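Local coordinates for photosystem II stability/assembly factor HCF136, chloroplastic (Cyanidioschyzon merolae, PDB 5OJ3), which is probably essential for photosystem II biogenesis, being required to assemble an early intermediate that includes D2 and cytochrome b559, at residues A[183-191]-A[201-212]; A[329-340]-A[352-363]. One frame throughout, in Å; residues are numbered along the deposited sequence.

Interaction 1: residues A[183-191]-A[201-212]; sequences IGKPPVMLR and RILLSPKLPGEP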
# COMPACT_ATOMS: atom_id res chain seq x y z
N ILE A 183 2.80 12.70 -2.55
CA ILE A 183 1.46 13.18 -2.86
C ILE A 183 0.67 13.29 -1.56
O ILE A 183 1.01 12.67 -0.54
CB ILE A 183 0.71 12.29 -3.87
CG1 ILE A 183 0.24 10.99 -3.23
CG2 ILE A 183 1.57 12.01 -5.09
CD1 ILE A 183 -0.25 9.96 -4.23
N GLY A 184 -0.40 14.08 -1.61
CA GLY A 184 -1.20 14.34 -0.43
C GLY A 184 -2.64 14.62 -0.77
O GLY A 184 -3.04 14.63 -1.93
N LYS A 185 -3.44 14.86 0.28
CA LYS A 185 -4.85 15.20 0.16
C LYS A 185 -5.14 16.50 0.89
O LYS A 185 -4.68 16.69 2.02
CB LYS A 185 -5.74 14.08 0.73
CG LYS A 185 -7.10 14.56 1.22
CD LYS A 185 -8.00 13.40 1.62
CE LYS A 185 -8.38 12.56 0.41
NZ LYS A 185 -9.28 11.44 0.81
N PRO A 186 -5.90 17.43 0.27
CA PRO A 186 -6.39 17.55 -1.11
C PRO A 186 -5.29 17.40 -2.17
O PRO A 186 -4.12 17.46 -1.81
CB PRO A 186 -6.98 18.96 -1.13
CG PRO A 186 -7.56 19.10 0.22
CD PRO A 186 -6.60 18.38 1.15
N PRO A 187 -5.66 17.20 -3.45
CA PRO A 187 -4.65 16.85 -4.47
C PRO A 187 -3.44 17.77 -4.47
O PRO A 187 -3.52 18.94 -4.85
CB PRO A 187 -5.43 16.97 -5.78
CG PRO A 187 -6.84 16.66 -5.41
CD PRO A 187 -7.03 17.17 -4.01
N VAL A 188 -2.30 17.22 -4.06
CA VAL A 188 -1.04 17.95 -3.96
C VAL A 188 0.08 16.98 -4.32
O VAL A 188 0.07 15.82 -3.89
CB VAL A 188 -0.82 18.54 -2.55
CG1 VAL A 188 0.58 19.13 -2.43
CG2 VAL A 188 -1.85 19.61 -2.24
N MET A 189 1.03 17.44 -5.13
CA MET A 189 2.20 16.63 -5.46
C MET A 189 3.46 17.46 -5.36
O MET A 189 3.46 18.66 -5.67
CB MET A 189 2.09 16.01 -6.86
CG MET A 189 2.91 14.75 -7.02
SD MET A 189 3.06 14.22 -8.73
CE MET A 189 1.46 13.46 -8.98
N LEU A 190 4.54 16.82 -4.93
CA LEU A 190 5.85 17.43 -4.84
C LEU A 190 6.90 16.39 -5.17
O LEU A 190 6.70 15.19 -4.94
CB LEU A 190 6.13 18.01 -3.44
CG LEU A 190 5.18 19.05 -2.86
CD1 LEU A 190 4.11 18.37 -2.03
CD2 LEU A 190 5.93 20.07 -2.03
N ARG A 191 8.03 16.85 -5.71
CA ARG A 191 9.18 15.98 -5.88
C ARG A 191 10.44 16.76 -5.59
O ARG A 191 10.48 18.00 -5.65
CB ARG A 191 9.26 15.37 -7.29
CG ARG A 191 9.61 16.34 -8.40
CD ARG A 191 9.72 15.61 -9.73
NE ARG A 191 11.11 15.41 -10.16
CZ ARG A 191 11.69 16.13 -11.11
NH1 ARG A 191 11.01 17.08 -11.74
NH2 ARG A 191 12.96 15.89 -11.45
N ARG A 201 6.61 22.13 -6.09
CA ARG A 201 5.20 21.82 -6.26
C ARG A 201 4.94 21.40 -7.71
O ARG A 201 5.61 21.84 -8.64
CB ARG A 201 4.35 23.03 -5.90
CG ARG A 201 5.00 24.35 -6.30
CD ARG A 201 4.68 25.49 -5.33
NE ARG A 201 5.07 25.21 -3.95
CZ ARG A 201 6.32 25.05 -3.52
NH1 ARG A 201 7.36 25.15 -4.34
NH2 ARG A 201 6.53 24.80 -2.23
N ILE A 202 3.95 20.53 -7.88
CA ILE A 202 3.56 20.04 -9.21
C ILE A 202 2.05 20.19 -9.34
O ILE A 202 1.29 19.56 -8.59
CB ILE A 202 4.00 18.58 -9.43
CG1 ILE A 202 5.46 18.55 -9.86
CG2 ILE A 202 3.15 17.91 -10.51
CD1 ILE A 202 6.23 17.35 -9.35
N LEU A 203 1.61 21.05 -10.25
CA LEU A 203 0.19 21.28 -10.45
C LEU A 203 -0.45 20.11 -11.17
O LEU A 203 0.11 19.56 -12.13
CB LEU A 203 -0.05 22.56 -11.25
CG LEU A 203 -1.53 22.88 -11.46
CD1 LEU A 203 -2.16 23.38 -10.17
CD2 LEU A 203 -1.72 23.87 -12.59
N LEU A 204 -1.63 19.71 -10.71
CA LEU A 204 -2.37 18.61 -11.29
C LEU A 204 -3.68 19.11 -11.89
O LEU A 204 -4.26 20.10 -11.42
CB LEU A 204 -2.63 17.52 -10.25
CG LEU A 204 -1.34 17.12 -9.52
CD1 LEU A 204 -1.63 16.32 -8.27
CD2 LEU A 204 -0.41 16.36 -10.46
N SER A 205 -4.13 18.42 -12.92
CA SER A 205 -5.22 18.90 -13.76
C SER A 205 -6.58 18.60 -13.12
O SER A 205 -6.75 17.56 -12.49
CB SER A 205 -5.15 18.26 -15.14
OG SER A 205 -6.35 18.48 -15.85
N PRO A 206 -7.55 19.51 -13.26
CA PRO A 206 -8.90 19.22 -12.75
C PRO A 206 -9.66 18.19 -13.56
O PRO A 206 -10.64 17.63 -13.05
CB PRO A 206 -9.60 20.59 -12.80
CG PRO A 206 -8.84 21.37 -13.82
CD PRO A 206 -7.42 20.90 -13.74
N LYS A 207 -9.25 17.91 -14.80
CA LYS A 207 -9.87 16.82 -15.56
C LYS A 207 -9.20 15.48 -15.30
O LYS A 207 -9.66 14.47 -15.83
CB LYS A 207 -9.87 17.13 -17.06
CG LYS A 207 -8.55 17.57 -17.65
CD LYS A 207 -8.66 17.78 -19.16
CE LYS A 207 -9.60 18.93 -19.49
NZ LYS A 207 -9.69 19.16 -20.96
N LEU A 208 -8.14 15.45 -14.50
CA LEU A 208 -7.63 14.18 -13.99
C LEU A 208 -8.64 13.63 -12.99
O LEU A 208 -8.93 14.29 -11.99
CB LEU A 208 -6.27 14.36 -13.34
CG LEU A 208 -5.07 13.83 -14.14
CD1 LEU A 208 -4.83 14.67 -15.38
CD2 LEU A 208 -3.83 13.79 -13.27
N PRO A 209 -9.20 12.44 -13.23
CA PRO A 209 -10.31 11.96 -12.40
C PRO A 209 -9.85 11.50 -11.03
O PRO A 209 -8.75 10.96 -10.86
CB PRO A 209 -10.88 10.79 -13.21
CG PRO A 209 -10.25 10.91 -14.58
CD PRO A 209 -8.92 11.53 -14.35
N GLY A 210 -10.72 11.71 -10.04
CA GLY A 210 -10.36 11.41 -8.67
C GLY A 210 -9.24 12.31 -8.19
O GLY A 210 -8.95 13.36 -8.76
N GLU A 211 -8.61 11.88 -7.10
CA GLU A 211 -7.45 12.56 -6.55
C GLU A 211 -6.29 11.58 -6.43
O GLU A 211 -6.50 10.36 -6.41
CB GLU A 211 -7.76 13.16 -5.17
CG GLU A 211 -8.05 12.16 -4.07
CD GLU A 211 -9.52 12.12 -3.70
OE1 GLU A 211 -10.37 12.35 -4.59
OE2 GLU A 211 -9.83 11.87 -2.52
N PRO A 212 -5.05 12.07 -6.39
CA PRO A 212 -3.90 11.16 -6.34
C PRO A 212 -3.98 10.21 -5.16
O PRO A 212 -4.26 10.60 -4.03
CB PRO A 212 -2.70 12.12 -6.21
CG PRO A 212 -3.17 13.37 -6.84
CD PRO A 212 -4.63 13.48 -6.51

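Interaction 2: residues A[329-340]-A[352-363]; sequences WETIRGGGLGFT and IAFDMVDSKTGG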
# COMPACT_ATOMS: atom_id res chain seq x y z
N TRP A 329 -2.63 -11.81 -1.34
CA TRP A 329 -3.27 -11.96 -0.04
C TRP A 329 -4.49 -11.04 0.02
O TRP A 329 -4.53 -10.00 -0.64
CB TRP A 329 -2.32 -11.63 1.11
CG TRP A 329 -1.81 -10.22 1.11
CD1 TRP A 329 -0.64 -9.77 0.57
CD2 TRP A 329 -2.46 -9.07 1.67
NE1 TRP A 329 -0.52 -8.41 0.76
CE2 TRP A 329 -1.62 -7.96 1.44
CE3 TRP A 329 -3.66 -8.88 2.36
CZ2 TRP A 329 -1.95 -6.68 1.86
CZ3 TRP A 329 -3.99 -7.60 2.78
CH2 TRP A 329 -3.14 -6.51 2.53
N GLU A 330 -5.47 -11.44 0.82
CA GLU A 330 -6.66 -10.63 1.01
C GLU A 330 -7.05 -10.66 2.48
O GLU A 330 -6.76 -11.63 3.19
CB GLU A 330 -7.84 -11.10 0.14
CG GLU A 330 -8.44 -12.43 0.57
CD GLU A 330 -9.56 -12.87 -0.35
OE1 GLU A 330 -9.78 -12.20 -1.38
OE2 GLU A 330 -10.20 -13.90 -0.06
N THR A 331 -7.71 -9.60 2.92
CA THR A 331 -8.23 -9.50 4.27
C THR A 331 -9.74 -9.32 4.20
O THR A 331 -10.23 -8.41 3.53
CB THR A 331 -7.62 -8.32 5.01
OG1 THR A 331 -6.30 -8.66 5.46
CG2 THR A 331 -8.49 -7.94 6.20
N ILE A 332 -10.45 -10.19 4.88
CA ILE A 332 -11.90 -10.16 4.86
C ILE A 332 -12.35 -9.42 6.12
O ILE A 332 -11.68 -9.47 7.16
CB ILE A 332 -12.46 -11.60 4.79
CG1 ILE A 332 -11.81 -12.40 3.65
CG2 ILE A 332 -13.92 -11.58 4.55
CD1 ILE A 332 -11.76 -11.69 2.30
N ARG A 333 -13.49 -8.73 6.05
CA ARG A 333 -13.96 -8.03 7.24
C ARG A 333 -14.35 -9.03 8.32
O ARG A 333 -14.87 -10.11 8.05
CB ARG A 333 -15.10 -7.07 6.91
CG ARG A 333 -14.56 -5.86 6.17
CD ARG A 333 -15.48 -4.69 5.94
NE ARG A 333 -16.48 -4.87 4.90
CZ ARG A 333 -16.96 -3.87 4.17
NH1 ARG A 333 -16.51 -2.64 4.38
NH2 ARG A 333 -17.86 -4.09 3.23
N GLY A 334 -14.07 -8.65 9.56
CA GLY A 334 -14.20 -9.54 10.69
C GLY A 334 -13.06 -10.52 10.86
O GLY A 334 -13.22 -11.52 11.57
N GLY A 335 -11.91 -10.27 10.23
CA GLY A 335 -10.70 -11.02 10.52
C GLY A 335 -10.32 -12.11 9.55
O GLY A 335 -9.35 -12.84 9.82
N GLY A 336 -11.02 -12.25 8.43
CA GLY A 336 -10.66 -13.26 7.45
C GLY A 336 -9.30 -13.01 6.83
O GLY A 336 -8.74 -11.91 6.90
N LEU A 337 -8.77 -14.06 6.21
CA LEU A 337 -7.45 -14.00 5.61
C LEU A 337 -7.29 -15.19 4.67
O LEU A 337 -7.63 -16.31 5.03
CB LEU A 337 -6.35 -14.00 6.69
CG LEU A 337 -4.88 -13.96 6.28
CD1 LEU A 337 -4.61 -12.78 5.35
CD2 LEU A 337 -3.99 -13.89 7.51
N GLY A 338 -6.76 -14.93 3.48
CA GLY A 338 -6.53 -15.98 2.51
C GLY A 338 -5.41 -15.61 1.56
O GLY A 338 -5.08 -14.43 1.39
N PHE A 339 -4.84 -16.63 0.93
CA PHE A 339 -3.76 -16.46 -0.03
C PHE A 339 -4.03 -17.34 -1.25
O PHE A 339 -4.77 -18.31 -1.18
CB PHE A 339 -2.39 -16.80 0.57
CG PHE A 339 -2.22 -16.33 1.99
CD1 PHE A 339 -1.63 -15.11 2.26
CD2 PHE A 339 -2.67 -17.10 3.05
CE1 PHE A 339 -1.48 -14.67 3.56
CE2 PHE A 339 -2.52 -16.67 4.35
CZ PHE A 339 -1.93 -15.45 4.61
N THR A 340 -3.39 -16.99 -2.36
CA THR A 340 -3.56 -17.71 -3.61
C THR A 340 -2.32 -18.53 -3.92
O THR A 340 -1.22 -18.26 -3.42
CB THR A 340 -3.85 -16.74 -4.77
OG1 THR A 340 -2.73 -15.86 -4.95
CG2 THR A 340 -5.09 -15.92 -4.48
N ILE A 352 -10.24 -16.42 -9.36
CA ILE A 352 -9.06 -16.70 -8.53
C ILE A 352 -9.48 -17.26 -7.18
O ILE A 352 -10.24 -16.62 -6.44
CB ILE A 352 -8.20 -15.44 -8.37
CG1 ILE A 352 -8.02 -14.74 -9.72
CG2 ILE A 352 -6.87 -15.79 -7.74
CD1 ILE A 352 -7.02 -13.61 -9.69
N ALA A 353 -8.99 -18.45 -6.84
CA ALA A 353 -9.37 -19.13 -5.61
C ALA A 353 -8.36 -18.83 -4.51
O ALA A 353 -7.16 -19.06 -4.69
CB ALA A 353 -9.47 -20.64 -5.84
N PHE A 354 -8.84 -18.31 -3.38
CA PHE A 354 -7.99 -18.08 -2.22
C PHE A 354 -8.14 -19.24 -1.24
O PHE A 354 -9.24 -19.76 -1.04
CB PHE A 354 -8.35 -16.78 -1.48
CG PHE A 354 -8.02 -15.53 -2.25
CD1 PHE A 354 -8.56 -15.28 -3.49
CD2 PHE A 354 -7.12 -14.61 -1.72
CE1 PHE A 354 -8.25 -14.12 -4.18
CE2 PHE A 354 -6.80 -13.46 -2.41
CZ PHE A 354 -7.36 -13.21 -3.64
N ASP A 355 -7.03 -19.62 -0.62
CA ASP A 355 -7.03 -20.63 0.43
C ASP A 355 -7.17 -19.92 1.77
O ASP A 355 -6.26 -19.21 2.20
CB ASP A 355 -5.76 -21.47 0.38
CG ASP A 355 -5.66 -22.31 -0.88
OD1 ASP A 355 -6.71 -22.57 -1.51
OD2 ASP A 355 -4.53 -22.71 -1.23
N MET A 356 -8.31 -20.12 2.43
CA MET A 356 -8.59 -19.41 3.67
C MET A 356 -7.80 -20.00 4.83
O MET A 356 -7.53 -21.21 4.88
CB MET A 356 -10.09 -19.43 3.99
CG MET A 356 -10.96 -18.82 2.91
SD MET A 356 -10.61 -17.06 2.76
CE MET A 356 -11.15 -16.73 1.09
N VAL A 357 -7.42 -19.13 5.76
CA VAL A 357 -6.59 -19.49 6.90
C VAL A 357 -7.26 -18.97 8.16
O VAL A 357 -8.02 -18.00 8.13
CB VAL A 357 -5.16 -18.92 6.70
CG1 VAL A 357 -4.37 -18.86 8.00
CG2 VAL A 357 -4.41 -19.72 5.65
N ASP A 358 -6.96 -19.62 9.29
CA ASP A 358 -7.49 -19.21 10.59
C ASP A 358 -6.51 -18.18 11.15
O ASP A 358 -5.48 -18.54 11.73
CB ASP A 358 -7.67 -20.41 11.50
CG ASP A 358 -8.14 -20.04 12.90
OD1 ASP A 358 -8.35 -18.85 13.18
OD2 ASP A 358 -8.31 -20.97 13.72
N SER A 359 -6.83 -16.90 10.95
CA SER A 359 -5.99 -15.81 11.44
C SER A 359 -5.84 -15.83 12.96
O SER A 359 -4.82 -15.36 13.48
CB SER A 359 -6.54 -14.47 10.98
OG SER A 359 -7.85 -14.25 11.46
N LYS A 360 -6.87 -16.30 13.68
CA LYS A 360 -6.88 -16.37 15.14
C LYS A 360 -6.92 -14.99 15.78
O LYS A 360 -6.56 -14.82 16.95
CB LYS A 360 -5.69 -17.17 15.68
CG LYS A 360 -5.85 -18.68 15.56
CD LYS A 360 -4.50 -19.36 15.59
CE LYS A 360 -4.18 -20.02 16.91
NZ LYS A 360 -2.71 -20.00 17.17
N THR A 361 -7.39 -13.99 15.03
CA THR A 361 -7.48 -12.62 15.48
C THR A 361 -8.67 -12.34 16.38
O THR A 361 -8.73 -11.26 16.98
CB THR A 361 -7.57 -11.71 14.27
OG1 THR A 361 -7.57 -10.34 14.70
CG2 THR A 361 -8.82 -12.05 13.46
N GLY A 362 -9.60 -13.28 16.49
CA GLY A 362 -10.87 -13.04 17.16
C GLY A 362 -11.81 -12.35 16.20
O GLY A 362 -11.77 -12.63 15.00
N GLY A 363 -12.60 -11.40 16.67
CA GLY A 363 -13.48 -10.72 15.73
C GLY A 363 -12.85 -9.51 15.08
O GLY A 363 -13.43 -8.91 14.17

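Interaction 1: residues A[183-191]-A[201-212]
Met189 turns its CG away from its own backbone N (chi1 -155°) and then bends at chi3, so that the sulfur lies beside Ile202 and the methyl reaches Leu204. The sulfur and the terminal methyl thus serve different partners: SD sits 4.1 Å from Ile202 CG2, while CE meets Leu204 CD2 at 3.8 Å, the Met189 and Leu204 side chains crossing at about a right angle. The other branch of Ile202 goes the opposite way along the strand, its CD1 resting 3.7 Å from Arg191 CG. Only the aliphatic part of Arg191 is used here; its guanidinium group is engaged by Glu179. A beta-branched isoleucine suits this place because its two arms can cover two neighbours at once.

The backbone beneath is the outer edge of one blade of the seven-bladed beta-propeller, where strand 200-202 lies antiparallel to strand 188-192. Ile202 N donates to Met189 O over 2.9 Å, arriving well above the carbonyl plane with a bent N-H...O angle of 141°. Past Leu204, the chain leaves the blade, reverses through a type I turn at 205-208, and comes back along the 185-187 turn to begin the first strand of the next blade at Pro212.

There two proline rings do much of the packing. Pro187 CB lies 3.7 Å from Pro212 CD, the two rigid rings meeting at roughly a right angle, and Pro187 CG touches Glu211 CB. On the far side of Pro212, its CB receives Ile183 CD1 at 3.8 Å. Met225 of strand 222-227 touches both Pro212 and Met189. Nearer the surface, Lys185, its chain bent at chi3, brings NZ to Glu211, forming a salt bridge of 3.4 Å between NZ and OE2.

Interaction 2: residues A[329-340]-A[352-363]
Phe354 lies with its ring between Glu330 and Thr340, one on each face, where the outermost strand of a propeller blade, 354-356, runs antiparallel to strand 336-340. The Glu330 carboxylate is stacked almost parallel to the ring, the planes 9° apart, with OE1 3.3 Å above the ring plane over its centre. From the opposite face comes the Thr340 methyl: CG2 stands 3.4 Å from the ring centroid, practically on the normal, in a CH-pi contact. Threonine suits the position because its two branches divide the work: with OG1 set between the backbone N and carbonyl carbon (chi1 62°), CG2 is left to cover the ring while OG1 is hydrogen-bonded to the backbone N of Ile328. An alanine in place of Phe354 would remove the ring from between these groups and would probably leave the Glu330 carboxylate and the Thr340 methyl without their shared flat partner.

Phe339 is used differently: it presents an edge, with CE2 3.8 Å from Val357 CG2, the methyl lying in the ring plane. Phe371 of strand 366-371, in the next blade, also touches Phe339. The two strands are joined by a pair of backbone hydrogen bonds linking Phe339 and Asp355, of which Asp355 N to Phe339 O is the straighter (171°), and by Val357 N donating to Leu337 O. Gly338 faces Met356 in a non-hydrogen-bonded pair, their CA atoms 4.2 Å apart; glycine, with no side chain, suits a place where the strands come this near.

In the hairpin 329-340, Gly335 and Gly336 both oppose Ile332 as a G1 beta bulge. Thr361 CG2 packs 3.6 Å from Gly335 CA, and the positive phi of Gly335 suits a glycine. Beside it, Ser359 OG donates to Gly335 O at 2.6 Å.

Interaction 1 and interaction 2 belong to different blades of the same propeller and lie on opposite sides of the chain's centre, each centred about 18 Å from it. Their own centres are about 34 Å apart and their nearest atoms about 16 Å apart, so they do not touch. Both repeat one architectural theme, a third strand paired with the outermost strand of its blade. In both, the chain goes on to the first strand of the next blade; the range 201-212 already includes its first residue, Pro212, whereas 352-363 ends just short of strand 366-371 and lies instead against the hairpin turn at Gly334 and Gly335.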